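Local coordinates for nitrogenase molybdenum-iron protein alpha chain (Clostridium pasteurianum, PDB 4WES), which forms part of the nitrogenase complex, whose iron-sulfur and iron-molybdenum clusters serve the ATP-dependent reduction of dinitrogen to ammonium, at residues D68-H74 against P136-Y142; S107-Q111 against K122-A126; E230-Y234 against L308-T312; L257-H263 against P280-F286. The contacts are given in a common frame with arbitrary orientation. Numbering follows the deposited sequence.

In the fold
Following the chain from its N terminus, the strand at 69-74 comes first, and contact 1 closes when the strand at 138-143 returns to lie beside it. Contact 2 falls within that excursion, tying the turn after strand 106-107 to helix 120-134, and the two touch through T73, H74 and T108. Further on, contact 3 joins the end of helix 221-232 to the start of helix 306-334, a helix-to-helix contact; the span it brackets contains contact 4, which pairs strands 257-260 and 281-283 of a second parallel sheet. The centres of contacts 3 and 4 are about 17 Å apart, whereas those of contacts 2 and 4 are about 38 Å apart, on opposite sides of the chain's centre.

Contact 1. Residues D68-H74 against P136-Y142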
loop_
_atom_site.group_PDB
_atom_site.type_symbol
_atom_site.label_atom_id
_atom_site.label_comp_id
_atom_site.label_asym_id
_atom_site.label_seq_id
_atom_site.Cartn_x
_atom_site.Cartn_y
_atom_site.Cartn_z
ATOM N N ASP A 68 18.281 27.649 12.297
ATOM C CA ASP A 68 18.548 28.652 11.243
ATOM C C ASP A 68 20.045 28.855 11.043
ATOM O O ASP A 68 20.464 29.817 10.370
ATOM C CB ASP A 68 17.816 29.965 11.503
ATOM C CG ASP A 68 18.197 30.629 12.807
ATOM O OD1 ASP A 68 18.937 30.052 13.615
ATOM O OD2 ASP A 68 17.707 31.743 12.994
ATOM N N MET A 69 20.836 27.913 11.556
ATOM C CA MET A 69 22.253 27.799 11.278
ATOM C C MET A 69 22.479 26.640 10.329
ATOM O O MET A 69 21.901 25.575 10.555
ATOM C CB MET A 69 22.974 27.627 12.630
ATOM C CG MET A 69 24.463 27.425 12.659
ATOM S SD MET A 69 25.016 27.633 14.368
ATOM C CE MET A 69 26.739 27.144 14.099
ATOM N N VAL A 70 23.281 26.834 9.277
ATOM C CA VAL A 70 23.636 25.713 8.386
ATOM C C VAL A 70 24.832 24.980 8.982
ATOM O O VAL A 70 25.882 25.551 9.171
ATOM C CB VAL A 70 23.916 26.199 6.946
ATOM C CG1 VAL A 70 24.598 25.107 6.128
ATOM C CG2 VAL A 70 22.636 26.643 6.290
ATOM N N HIS A 71 24.624 23.693 9.304
ATOM C CA HIS A 71 25.652 22.882 9.933
ATOM C C HIS A 71 26.335 21.993 8.903
ATOM O O HIS A 71 25.728 21.080 8.373
ATOM C CB HIS A 71 25.027 22.006 11.036
ATOM C CG HIS A 71 24.292 22.800 12.059
ATOM N ND1 HIS A 71 24.915 23.542 13.029
ATOM C CD2 HIS A 71 22.964 22.947 12.239
ATOM C CE1 HIS A 71 23.982 24.133 13.757
ATOM N NE2 HIS A 71 22.797 23.766 13.311
ATOM N N ILE A 72 27.589 22.321 8.583
ATOM C CA ILE A 72 28.338 21.600 7.553
ATOM C C ILE A 72 29.297 20.621 8.196
ATOM O O ILE A 72 30.218 21.020 8.915
ATOM C CB ILE A 72 29.130 22.550 6.626
ATOM C CG1 ILE A 72 28.210 23.620 6.004
ATOM C CG2 ILE A 72 29.842 21.739 5.552
ATOM C CD1 ILE A 72 28.959 24.633 5.140
ATOM N N THR A 73 29.076 19.330 7.945
ATOM C CA THR A 73 30.030 18.315 8.380
ATOM C C THR A 73 31.204 18.283 7.404
ATOM O O THR A 73 31.009 18.059 6.218
ATOM C CB THR A 73 29.367 16.930 8.411
ATOM O OG1 THR A 73 28.244 17.001 9.312
ATOM C CG2 THR A 73 30.339 15.855 8.802
ATOM N N HIS A 74 32.397 18.510 7.942
ATOM C CA HIS A 74 33.600 18.418 7.122
ATOM C C HIS A 74 34.163 16.993 7.279
ATOM O O HIS A 74 34.806 16.678 8.280
ATOM C CB HIS A 74 34.623 19.477 7.506
ATOM C CG HIS A 74 35.808 19.503 6.601
ATOM N ND1 HIS A 74 35.719 19.357 5.232
ATOM C CD2 HIS A 74 37.118 19.626 6.900
ATOM C CE1 HIS A 74 36.936 19.457 4.726
ATOM N NE2 HIS A 74 37.797 19.636 5.715
ATOM N N PRO A 136 21.958 31.853 5.782
ATOM C CA PRO A 136 21.530 31.532 7.133
ATOM C C PRO A 136 22.005 32.576 8.171
ATOM O O PRO A 136 22.777 33.483 7.845
ATOM C CB PRO A 136 22.212 30.185 7.368
ATOM C CG PRO A 136 23.521 30.378 6.641
ATOM C CD PRO A 136 23.160 31.109 5.382
ATOM N N ALA A 137 21.601 32.393 9.422
ATOM C CA ALA A 137 22.046 33.262 10.496
ATOM C C ALA A 137 23.538 33.097 10.774
ATOM O O ALA A 137 24.221 34.018 11.211
ATOM C CB ALA A 137 21.240 32.984 11.740
ATOM N N ALA A 138 24.024 31.873 10.568
ATOM C CA ALA A 138 25.408 31.465 10.863
ATOM C C ALA A 138 25.642 30.148 10.169
ATOM O O ALA A 138 24.688 29.470 9.776
ATOM C CB ALA A 138 25.658 31.350 12.350
ATOM N N ILE A 139 26.904 29.795 10.056
ATOM C CA ILE A 139 27.335 28.491 9.538
ATOM C C ILE A 139 28.213 27.836 10.565
ATOM O O ILE A 139 29.057 28.493 11.185
ATOM C CB ILE A 139 28.056 28.658 8.184
ATOM C CG1 ILE A 139 27.058 29.189 7.142
ATOM C CG2 ILE A 139 28.727 27.349 7.739
ATOM C CD1 ILE A 139 27.669 29.615 5.820
ATOM N N GLY A 140 28.000 26.535 10.797
ATOM C CA GLY A 140 28.917 25.740 11.601
ATOM C C GLY A 140 29.702 24.788 10.718
ATOM O O GLY A 140 29.188 24.294 9.716
ATOM N N VAL A 141 30.949 24.517 11.118
ATOM C CA VAL A 141 31.820 23.565 10.459
ATOM C C VAL A 141 32.273 22.564 11.497
ATOM O O VAL A 141 32.845 22.957 12.521
ATOM C CB VAL A 141 33.064 24.240 9.902
ATOM C CG1 VAL A 141 33.979 23.191 9.279
ATOM C CG2 VAL A 141 32.677 25.322 8.905
ATOM N N TYR A 142 32.038 21.269 11.248
ATOM C CA TYR A 142 32.240 20.246 12.252
ATOM C C TYR A 142 33.283 19.245 11.762
ATOM O O TYR A 142 33.088 18.612 10.717
ATOM C CB TYR A 142 30.904 19.528 12.550
ATOM C CG TYR A 142 29.892 20.518 13.053
ATOM C CD1 TYR A 142 29.779 20.831 14.390
ATOM C CD2 TYR A 142 29.098 21.202 12.171
ATOM C CE1 TYR A 142 28.893 21.797 14.827
ATOM C CE2 TYR A 142 28.227 22.203 12.572
ATOM C CZ TYR A 142 28.130 22.494 13.919
ATOM O OH TYR A 142 27.282 23.492 14.365
#
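Two neighbouring strands of a parallel sheet meet here, their short axes 4.6 Å apart and 18° from parallel. Backbone hydrogen bonds set the register. V70 N donates to A138 O (3.0 Å), G140 N to V70 O (2.8 Å), I72 N to G140 O (2.8 Å), Y142 N to I72 O (3.0 Å) and H74 N to Y142 O (2.9 Å); at the N-terminal end, A137 N donates to D68 O (3.0 Å).

Apolar packing occupies the face bearing V70, I72, I139 and V141: I72 CD1 lies 3.8 Å from I139 CG2, and V70 CG2 3.7 Å from P136 CB. Helix 120-134 packs there. At the strand end on the V141 side, H74 bonds D152 and T108.

On the face with M69, H71, T73 and Y142, H71 ND1 and Y142 OH share a hydrogen bond of 2.7 Å, while H71 NE2 bonds I66 O and T73 OG1 bonds Y55. G140 leaves the space: a CB there would clash with M69 CE and Y142 OH. Both faces are therefore helix-covered, one apolar against 120-134, the other mixed against 54-63 and 246-250, its buried polar groups paired.

Contact 2. Residues S107-Q111 against K122-A126; sequences STDMQ and KLKDA
Segment 107-111 is the turn leaving strand 106-107, outermost in this chain's parallel alpha/beta sheet, which runs on into a beta-chain strand; 122-126 is one turn of helix 120-134, with A126 N bonded to K122 O at 2.8 Å. The turn passes through left-handed D109 (phi/psi 47/56) and reaches Q111, the N-cap residue of the next helix. T108 and L123 come nearest, their CA atoms 6.1 Å apart.

T108 (chi1 p) points toward the helix: its CG2 lies 3.8 Å from L123 CD1 and 3.9 Å from A126 CB, and its OG1 bonds H74 ND1 and G75 N. K122 stretches across with all four chi angles t, bringing NZ 3.0 Å from D109 O and, in a weak bond, 2.9 Å from T108 O. Q111 NE2 also donates to D109 O (3.1 Å). D109 (chi1 t) forms salt bridges with K21 and R16 of the beta chain. A water completes the link, 2.8 Å from K122 NZ and donating to D109 OD2 at 2.9 Å.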
loop_
_atom_site.group_PDB
_atom_site.type_symbol
_atom_site.label_atom_id
_atom_site.label_comp_id
_atom_site.label_asym_id
_atom_site.label_seq_id
_atom_site.Cartn_x
_atom_site.Cartn_y
_atom_site.Cartn_z
ATOM N N SER A 107 27.302 18.652 3.887
ATOM C CA SER A 107 28.652 18.195 4.141
ATOM C C SER A 107 29.558 18.477 2.970
ATOM O O SER A 107 29.135 18.874 1.874
ATOM C CB SER A 107 28.668 16.716 4.390
ATOM O OG SER A 107 28.462 16.023 3.176
ATOM N N THR A 108 30.872 18.289 3.210
ATOM C CA THR A 108 31.858 18.436 2.156
ATOM C C THR A 108 32.144 17.119 1.448
ATOM O O THR A 108 32.889 17.116 0.470
ATOM C CB THR A 108 33.168 18.991 2.714
ATOM O OG1 THR A 108 33.609 18.141 3.776
ATOM C CG2 THR A 108 32.988 20.423 3.218
ATOM N N ASP A 109 31.528 16.005 1.885
ATOM C CA ASP A 109 31.586 14.760 1.128
ATOM C C ASP A 109 33.026 14.448 0.674
ATOM O O ASP A 109 33.300 14.261 -0.494
ATOM C CB ASP A 109 30.618 14.842 -0.064
ATOM C CG ASP A 109 30.453 13.574 -0.858
ATOM O OD1 ASP A 109 30.749 12.458 -0.365
ATOM O OD2 ASP A 109 29.964 13.711 -1.999
ATOM N N MET A 110 33.927 14.395 1.654
ATOM C CA MET A 110 35.337 14.266 1.342
ATOM C C MET A 110 35.608 12.991 0.536
ATOM O O MET A 110 35.035 11.921 0.803
ATOM C CB MET A 110 36.157 14.334 2.634
ATOM C CG MET A 110 36.189 15.704 3.338
ATOM S SD MET A 110 37.028 15.751 4.964
ATOM C CE MET A 110 38.542 14.887 4.612
ATOM N N GLN A 111 36.491 13.179 -0.431
ATOM C CA GLN A 111 36.936 12.119 -1.324
ATOM C C GLN A 111 38.418 11.835 -1.095
ATOM O O GLN A 111 39.085 12.535 -0.313
ATOM C CB GLN A 111 36.705 12.563 -2.777
ATOM C CG GLN A 111 35.274 12.901 -3.105
ATOM C CD GLN A 111 34.412 11.674 -3.059
ATOM O OE1 GLN A 111 34.598 10.741 -3.856
ATOM N NE2 GLN A 111 33.452 11.644 -2.162
ATOM N N LYS A 122 37.831 22.597 -0.570
ATOM C CA LYS A 122 36.471 22.158 -0.720
ATOM C C LYS A 122 35.601 22.715 0.400
ATOM O O LYS A 122 34.454 23.095 0.195
ATOM C CB LYS A 122 36.388 20.632 -0.761
ATOM C CG LYS A 122 35.026 20.100 -1.193
ATOM C CD LYS A 122 35.017 18.604 -1.415
ATOM C CE LYS A 122 33.779 18.149 -2.151
ATOM N NZ LYS A 122 33.740 16.659 -2.217
ATOM N N LEU A 123 36.159 22.757 1.612
ATOM C CA LEU A 123 35.432 23.319 2.733
ATOM C C LEU A 123 35.108 24.801 2.484
ATOM O O LEU A 123 33.979 25.239 2.688
ATOM C CB LEU A 123 36.202 23.167 4.038
ATOM C CG LEU A 123 35.582 23.777 5.259
ATOM C CD1 LEU A 123 34.188 23.230 5.518
ATOM C CD2 LEU A 123 36.496 23.576 6.443
ATOM N N LYS A 124 36.109 25.583 2.075
ATOM C CA LYS A 124 35.852 26.993 1.741
ATOM C C LYS A 124 34.738 27.097 0.716
ATOM O O LYS A 124 33.800 27.891 0.868
ATOM C CB LYS A 124 37.138 27.613 1.156
ATOM C CG LYS A 124 36.918 28.952 0.473
ATOM C CD LYS A 124 38.205 29.572 -0.026
ATOM C CE LYS A 124 38.906 28.755 -1.064
ATOM N NZ LYS A 124 38.242 28.772 -2.402
ATOM N N ASP A 125 34.840 26.324 -0.356
ATOM C CA ASP A 125 33.859 26.399 -1.410
ATOM C C ASP A 125 32.473 25.982 -0.968
ATOM O O ASP A 125 31.470 26.587 -1.379
ATOM C CB ASP A 125 34.301 25.602 -2.635
ATOM C CG ASP A 125 35.519 26.177 -3.345
ATOM O OD1 ASP A 125 35.895 27.340 -3.108
ATOM O OD2 ASP A 125 36.096 25.419 -4.194
ATOM N N ALA A 126 32.404 24.994 -0.067
ATOM C CA ALA A 126 31.121 24.567 0.481
ATOM C C ALA A 126 30.499 25.619 1.370
ATOM O O ALA A 126 29.282 25.827 1.360
ATOM C CB ALA A 126 31.274 23.257 1.241
HETATM O O HOH W 1 31.475 15.631 -3.539
#

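Contact 3. Residues E230-Y234 against L308-T312; sequences EKIGY and LTKRT
Residues 230-232 finish helix 221-232, and 308-312 form an early turn of helix 306-334. G233, at phi/psi 125/5, is the C-prime residue of a Schellman motif, with Y234 N bonded to L229 O and G233 N to E230 O. The closest CA pair is I232 and R311, at 5.3 Å.

R311 points toward the helix end and folds back on itself, chi1 to chi3 all m, so that NH1 donates to K231 O at 3.0 Å. A water repeats the link, donating to K231 O (3.0 Å) and accepting from R311 NE (2.9 Å). R311 NH2 is held by E314, and K231 NZ by E318 and E319.

I232 (chi1 m, chi2 t) puts CG2 3.9 Å from L308 CD2 and 3.6 Å from T312 OG1. L308 (chi1 -89°, chi2 t) sets CD2 over the Y234 ring face in a CH-pi contact, 4.3 Å from the centroid. T312 (chi1 m) donates from OG1 to L308 O (2.7 Å); a second water joins that OG1 to Y234 OH (chi1 m), 2.7 Å from each. Helix 289-303 adds L296 and M299 to the apolar side of this helix C-terminus, ended by a Schellman motif and packed on helix 306-334.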
loop_
_atom_site.group_PDB
_atom_site.type_symbol
_atom_site.label_atom_id
_atom_site.label_comp_id
_atom_site.label_asym_id
_atom_site.label_seq_id
_atom_site.Cartn_x
_atom_site.Cartn_y
_atom_site.Cartn_z
ATOM N N GLU A 230 4.919 29.386 30.205
ATOM C CA GLU A 230 4.297 30.615 29.734
ATOM C C GLU A 230 2.913 30.826 30.378
ATOM O O GLU A 230 2.541 31.992 30.655
ATOM C CB GLU A 230 4.228 30.598 28.197
ATOM C CG GLU A 230 5.634 30.750 27.618
ATOM C CD GLU A 230 5.784 30.514 26.120
ATOM O OE1 GLU A 230 6.886 30.856 25.608
ATOM O OE2 GLU A 230 4.852 30.039 25.420
ATOM N N LYS A 231 2.166 29.757 30.650
ATOM C CA LYS A 231 0.894 29.895 31.366
ATOM C C LYS A 231 1.087 30.495 32.769
ATOM O O LYS A 231 0.264 31.297 33.223
ATOM C CB LYS A 231 0.202 28.528 31.543
ATOM C CG LYS A 231 -0.669 28.040 30.427
ATOM C CD LYS A 231 -1.179 26.631 30.736
ATOM C CE LYS A 231 -2.267 26.660 31.772
ATOM N NZ LYS A 231 -3.033 25.384 31.732
ATOM N N ILE A 232 2.178 30.131 33.429
ATOM C CA ILE A 232 2.439 30.651 34.760
ATOM C C ILE A 232 2.861 32.127 34.682
ATOM O O ILE A 232 2.576 32.923 35.614
ATOM C CB ILE A 232 3.496 29.792 35.456
ATOM C CG1 ILE A 232 2.907 28.404 35.735
ATOM C CG2 ILE A 232 3.961 30.463 36.725
ATOM C CD1 ILE A 232 3.932 27.359 36.104
ATOM N N GLY A 233 3.540 32.489 33.593
ATOM C CA GLY A 233 3.940 33.884 33.390
ATOM C C GLY A 233 5.412 34.108 33.144
ATOM O O GLY A 233 5.830 35.270 33.039
ATOM N N TYR A 234 6.205 33.060 33.038
ATOM C CA TYR A 234 7.612 33.238 32.708
ATOM C C TYR A 234 7.797 33.634 31.259
ATOM O O TYR A 234 6.983 33.281 30.382
ATOM C CB TYR A 234 8.390 31.942 32.961
ATOM C CG TYR A 234 8.416 31.542 34.427
ATOM C CD1 TYR A 234 9.236 32.212 35.344
ATOM C CD2 TYR A 234 7.612 30.516 34.905
ATOM C CE1 TYR A 234 9.262 31.872 36.683
ATOM C CE2 TYR A 234 7.623 30.169 36.238
ATOM C CZ TYR A 234 8.435 30.846 37.133
ATOM O OH TYR A 234 8.469 30.508 38.456
ATOM N N LEU A 308 3.469 35.083 40.744
ATOM C CA LEU A 308 4.058 33.880 40.133
ATOM C C LEU A 308 3.792 32.669 41.001
ATOM O O LEU A 308 3.475 31.579 40.510
ATOM C CB LEU A 308 5.573 33.977 39.948
ATOM C CG LEU A 308 6.178 34.566 38.689
ATOM C CD1 LEU A 308 7.693 34.400 38.793
ATOM C CD2 LEU A 308 5.619 33.925 37.443
ATOM N N THR A 309 3.946 32.834 42.305
ATOM C CA THR A 309 3.687 31.733 43.210
ATOM C C THR A 309 2.232 31.252 43.161
ATOM O O THR A 309 1.942 30.044 43.075
ATOM C CB THR A 309 4.115 32.111 44.622
ATOM O OG1 THR A 309 5.537 32.280 44.644
ATOM C CG2 THR A 309 3.696 31.045 45.620
ATOM N N LYS A 310 1.313 32.215 43.163
ATOM C CA LYS A 310 -0.104 31.921 43.085
ATOM C C LYS A 310 -0.437 31.190 41.792
ATOM O O LYS A 310 -1.137 30.168 41.811
ATOM C CB LYS A 310 -0.907 33.226 43.184
ATOM C CG LYS A 310 -2.416 33.067 43.036
ATOM C CD LYS A 310 -3.101 34.422 42.888
ATOM C CE LYS A 310 -4.577 34.309 42.575
ATOM N NZ LYS A 310 -5.395 34.253 43.818
ATOM N N ARG A 311 0.053 31.712 40.664
ATOM C CA ARG A 311 -0.229 31.120 39.364
ATOM C C ARG A 311 0.410 29.748 39.277
ATOM O O ARG A 311 -0.131 28.859 38.637
ATOM C CB ARG A 311 0.299 31.994 38.204
ATOM C CG ARG A 311 -0.579 33.149 37.841
ATOM C CD ARG A 311 -1.942 32.662 37.358
ATOM N NE ARG A 311 -1.876 32.119 36.013
ATOM C CZ ARG A 311 -2.634 31.133 35.544
ATOM N NH1 ARG A 311 -2.503 30.742 34.286
ATOM N NH2 ARG A 311 -3.516 30.536 36.318
ATOM N N THR A 312 1.576 29.579 39.893
ATOM C CA THR A 312 2.269 28.280 39.883
ATOM C C THR A 312 1.330 27.203 40.430
ATOM O O THR A 312 1.114 26.152 39.812
ATOM C CB THR A 312 3.606 28.307 40.674
ATOM O OG1 THR A 312 4.537 29.150 40.004
ATOM C CG2 THR A 312 4.240 26.946 40.791
HETATM O O HOH W 2 -0.681 33.995 34.141
HETATM O O HOH W 3 6.919 28.355 38.927
#

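Contact 4. Residues L257-H263 against P280-F286; sequences LNLVQCH and PWIKCNF. With ICS (iron-sulfur-molybdenum cluster with interstitial carbon), chain F.
This is a beta-alpha-beta unit, strand 257-260, helix 263-277 and strand 281-283, whose first strand leads to the cysteine ligand of the iron-molybdenum cofactor. The strands run parallel, their axes 4.7 Å apart at 25°, with N258 paired to W281, L259 to I282 and V260 to K283. N258 N donates to P280 O (3.0 Å), I282 N to N258 O (2.9 Å), V260 N to I282 O (2.9 Å) and C284 N to V260 O (2.9 Å).

Past the strand, Q261 (phi/psi -83/-64) turns the chain. Its side chain (chi1 t, chi2 p) takes F286 N on OE1 (2.9 Å) and gives NE2 to N285 OD1 (3.1 Å). K283 (chi1 t, chi2 p, chi3 t, chi4 p) curls back so that NZ meets Q261 O (2.7 Å), V260 O (3.2 Å) and C284 O (2.7 Å).

On one face L259 (chi1 m, chi2 t) sets CD2 3.7 Å from I282 CG1 and CB 3.7 Å from C284 SG. On the other, V260 CG2 lies 3.5 Å from W281 CE3 (W281 chi1 p), beneath helix 263-277. C262 (chi1 t), the helix N-cap, points away from 280-286, its SG 2.3 Å from FE1 of the cluster. The turn immediately before this ligand is thus probably held in place by backbone pairing, the lysine ammonium and the glutamine amide together.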
loop_
_atom_site.group_PDB
_atom_site.type_symbol
_atom_site.label_atom_id
_atom_site.label_comp_id
_atom_site.label_asym_id
_atom_site.label_seq_id
_atom_site.Cartn_x
_atom_site.Cartn_y
_atom_site.Cartn_z
ATOM N N LEU A 257 17.395 33.351 35.456
ATOM C CA LEU A 257 17.598 32.033 36.024
ATOM C C LEU A 257 17.751 31.026 34.912
ATOM O O LEU A 257 16.920 30.974 33.999
ATOM C CB LEU A 257 16.402 31.645 36.927
ATOM C CG LEU A 257 16.512 30.308 37.689
ATOM C CD1 LEU A 257 17.645 30.332 38.710
ATOM C CD2 LEU A 257 15.175 30.038 38.351
ATOM N N ASN A 258 18.816 30.219 35.010
ATOM C CA ASN A 258 19.022 29.086 34.108
ATOM C C ASN A 258 18.486 27.803 34.748
ATOM O O ASN A 258 18.736 27.532 35.932
ATOM C CB ASN A 258 20.518 28.907 33.821
ATOM C CG ASN A 258 21.029 29.821 32.733
ATOM O OD1 ASN A 258 20.327 30.056 31.759
ATOM N ND2 ASN A 258 22.301 30.214 32.833
ATOM N N LEU A 259 17.755 27.030 33.956
ATOM C CA LEU A 259 17.201 25.749 34.388
ATOM C C LEU A 259 17.994 24.652 33.662
ATOM O O LEU A 259 17.951 24.588 32.451
ATOM C CB LEU A 259 15.737 25.653 34.035
ATOM C CG LEU A 259 14.836 26.834 34.386
ATOM C CD1 LEU A 259 13.410 26.583 33.925
ATOM C CD2 LEU A 259 14.876 27.197 35.841
ATOM N N VAL A 260 18.621 23.748 34.380
ATOM C CA VAL A 260 19.458 22.724 33.764
ATOM C C VAL A 260 18.720 21.391 33.749
ATOM O O VAL A 260 18.564 20.748 34.792
ATOM C CB VAL A 260 20.811 22.628 34.487
ATOM C CG1 VAL A 260 21.626 21.445 34.002
ATOM C CG2 VAL A 260 21.608 23.919 34.313
ATOM N N GLN A 261 18.255 20.989 32.570
ATOM C CA GLN A 261 17.556 19.716 32.398
ATOM C C GLN A 261 18.585 18.581 32.227
ATOM O O GLN A 261 18.682 17.729 33.086
ATOM C CB GLN A 261 16.570 19.787 31.215
ATOM C CG GLN A 261 15.816 18.485 30.921
ATOM C CD GLN A 261 14.907 18.073 32.034
ATOM O OE1 GLN A 261 14.154 18.902 32.559
ATOM N NE2 GLN A 261 14.924 16.788 32.372
ATOM N N CYS A 262 19.353 18.623 31.151
ATOM C CA CYS A 262 20.455 17.688 30.985
ATOM C C CYS A 262 21.718 18.265 31.623
ATOM O O CYS A 262 22.351 19.173 31.049
ATOM C CB CYS A 262 20.737 17.389 29.512
ATOM S SG CYS A 262 22.165 16.328 29.388
ATOM N N HIS A 263 22.078 17.772 32.806
ATOM C CA HIS A 263 23.289 18.261 33.442
ATOM C C HIS A 263 24.534 17.993 32.610
ATOM O O HIS A 263 25.395 18.867 32.432
ATOM C CB HIS A 263 23.438 17.654 34.841
ATOM C CG HIS A 263 24.725 18.004 35.505
ATOM N ND1 HIS A 263 25.818 17.159 35.515
ATOM C CD2 HIS A 263 25.112 19.123 36.175
ATOM C CE1 HIS A 263 26.809 17.752 36.164
ATOM N NE2 HIS A 263 26.416 18.952 36.567
ATOM N N PRO A 280 22.380 32.715 38.064
ATOM C CA PRO A 280 22.357 31.439 38.785
ATOM C C PRO A 280 21.681 30.369 37.968
ATOM O O PRO A 280 20.938 30.647 37.026
ATOM C CB PRO A 280 21.552 31.770 40.040
ATOM C CG PRO A 280 20.655 32.882 39.624
ATOM C CD PRO A 280 21.397 33.674 38.595
ATOM N N TRP A 281 21.930 29.121 38.342
ATOM C CA TRP A 281 21.218 28.005 37.729
ATOM C C TRP A 281 20.676 27.081 38.797
ATOM O O TRP A 281 21.219 26.999 39.892
ATOM C CB TRP A 281 22.075 27.243 36.741
ATOM C CG TRP A 281 23.327 26.555 37.221
ATOM C CD1 TRP A 281 24.571 27.112 37.349
ATOM C CD2 TRP A 281 23.466 25.179 37.597
ATOM N NE1 TRP A 281 25.482 26.154 37.723
ATOM C CE2 TRP A 281 24.824 24.960 37.886
ATOM C CE3 TRP A 281 22.572 24.105 37.692
ATOM C CZ2 TRP A 281 25.309 23.720 38.295
ATOM C CZ3 TRP A 281 23.056 22.887 38.077
ATOM C CH2 TRP A 281 24.408 22.700 38.344
ATOM N N ILE A 282 19.576 26.399 38.464
ATOM C CA ILE A 282 19.073 25.316 39.281
ATOM C C ILE A 282 18.962 24.100 38.412
ATOM O O ILE A 282 18.666 24.169 37.218
ATOM C CB ILE A 282 17.697 25.599 39.934
ATOM C CG1 ILE A 282 16.622 25.968 38.902
ATOM C CG2 ILE A 282 17.807 26.650 40.998
ATOM C CD1 ILE A 282 15.224 25.895 39.479
ATOM N N LYS A 283 19.220 22.930 39.011
ATOM C CA LYS A 283 18.829 21.700 38.332
ATOM C C LYS A 283 17.331 21.637 38.244
ATOM O O LYS A 283 16.641 21.932 39.195
ATOM C CB LYS A 283 19.381 20.493 39.100
ATOM C CG LYS A 283 19.185 19.146 38.383
ATOM C CD LYS A 283 20.079 19.038 37.153
ATOM C CE LYS A 283 19.784 17.813 36.294
ATOM N NZ LYS A 283 18.388 17.749 35.786
ATOM N N CYS A 284 16.818 21.311 37.072
ATOM C CA CYS A 284 15.378 21.119 36.878
ATOM C C CYS A 284 15.118 19.701 36.354
ATOM O O CYS A 284 16.020 19.023 35.860
ATOM C CB CYS A 284 14.791 22.117 35.875
ATOM S SG CYS A 284 15.394 21.979 34.170
ATOM N N ASN A 285 13.868 19.274 36.458
ATOM C CA ASN A 285 13.460 18.056 35.776
ATOM C C ASN A 285 12.007 18.178 35.399
ATOM O O ASN A 285 11.112 18.039 36.234
ATOM C CB ASN A 285 13.682 16.824 36.643
ATOM C CG ASN A 285 13.330 15.569 35.879
ATOM O OD1 ASN A 285 13.219 15.605 34.668
ATOM N ND2 ASN A 285 13.179 14.447 36.576
ATOM N N PHE A 286 11.779 18.396 34.112
ATOM C CA PHE A 286 10.428 18.526 33.580
ATOM C C PHE A 286 9.829 17.180 33.140
ATOM O O PHE A 286 8.816 17.163 32.456
ATOM C CB PHE A 286 10.388 19.525 32.421
ATOM C CG PHE A 286 10.535 20.949 32.853
ATOM C CD1 PHE A 286 11.756 21.612 32.773
ATOM C CD2 PHE A 286 9.440 21.644 33.315
ATOM C CE1 PHE A 286 11.855 22.934 33.193
ATOM C CE2 PHE A 286 9.554 22.965 33.708
ATOM C CZ PHE A 286 10.766 23.604 33.646
HETATM FE FE1 ICS F . 21.698 15.074 27.540
HETATM MO MO1 ICS F . 20.566 9.989 22.929
HETATM FE FE2 ICS F . 22.807 13.610 25.618
HETATM FE FE3 ICS F . 20.256 14.379 25.401
HETATM FE FE4 ICS F . 20.964 12.587 27.232
HETATM FE FE5 ICS F . 20.571 10.686 25.530
HETATM FE FE6 ICS F . 22.353 11.739 23.904
HETATM FE FE7 ICS F . 19.870 12.453 23.712
HETATM C CX ICS F . 21.134 12.575 25.287
HETATM S S1A ICS F . 23.079 13.254 27.834
HETATM S S1B ICS F . 22.255 9.593 24.498
HETATM S S2A ICS F . 22.087 15.755 25.424
HETATM S S2B ICS F . 24.239 12.823 24.107
HETATM S S3A ICS F . 20.290 10.528 27.762
HETATM S S3B ICS F . 21.261 12.058 21.996
HETATM S S4A ICS F . 19.509 14.335 27.541
HETATM S S4B ICS F . 18.737 10.618 24.248
HETATM S S5A ICS F . 18.796 14.377 23.709
#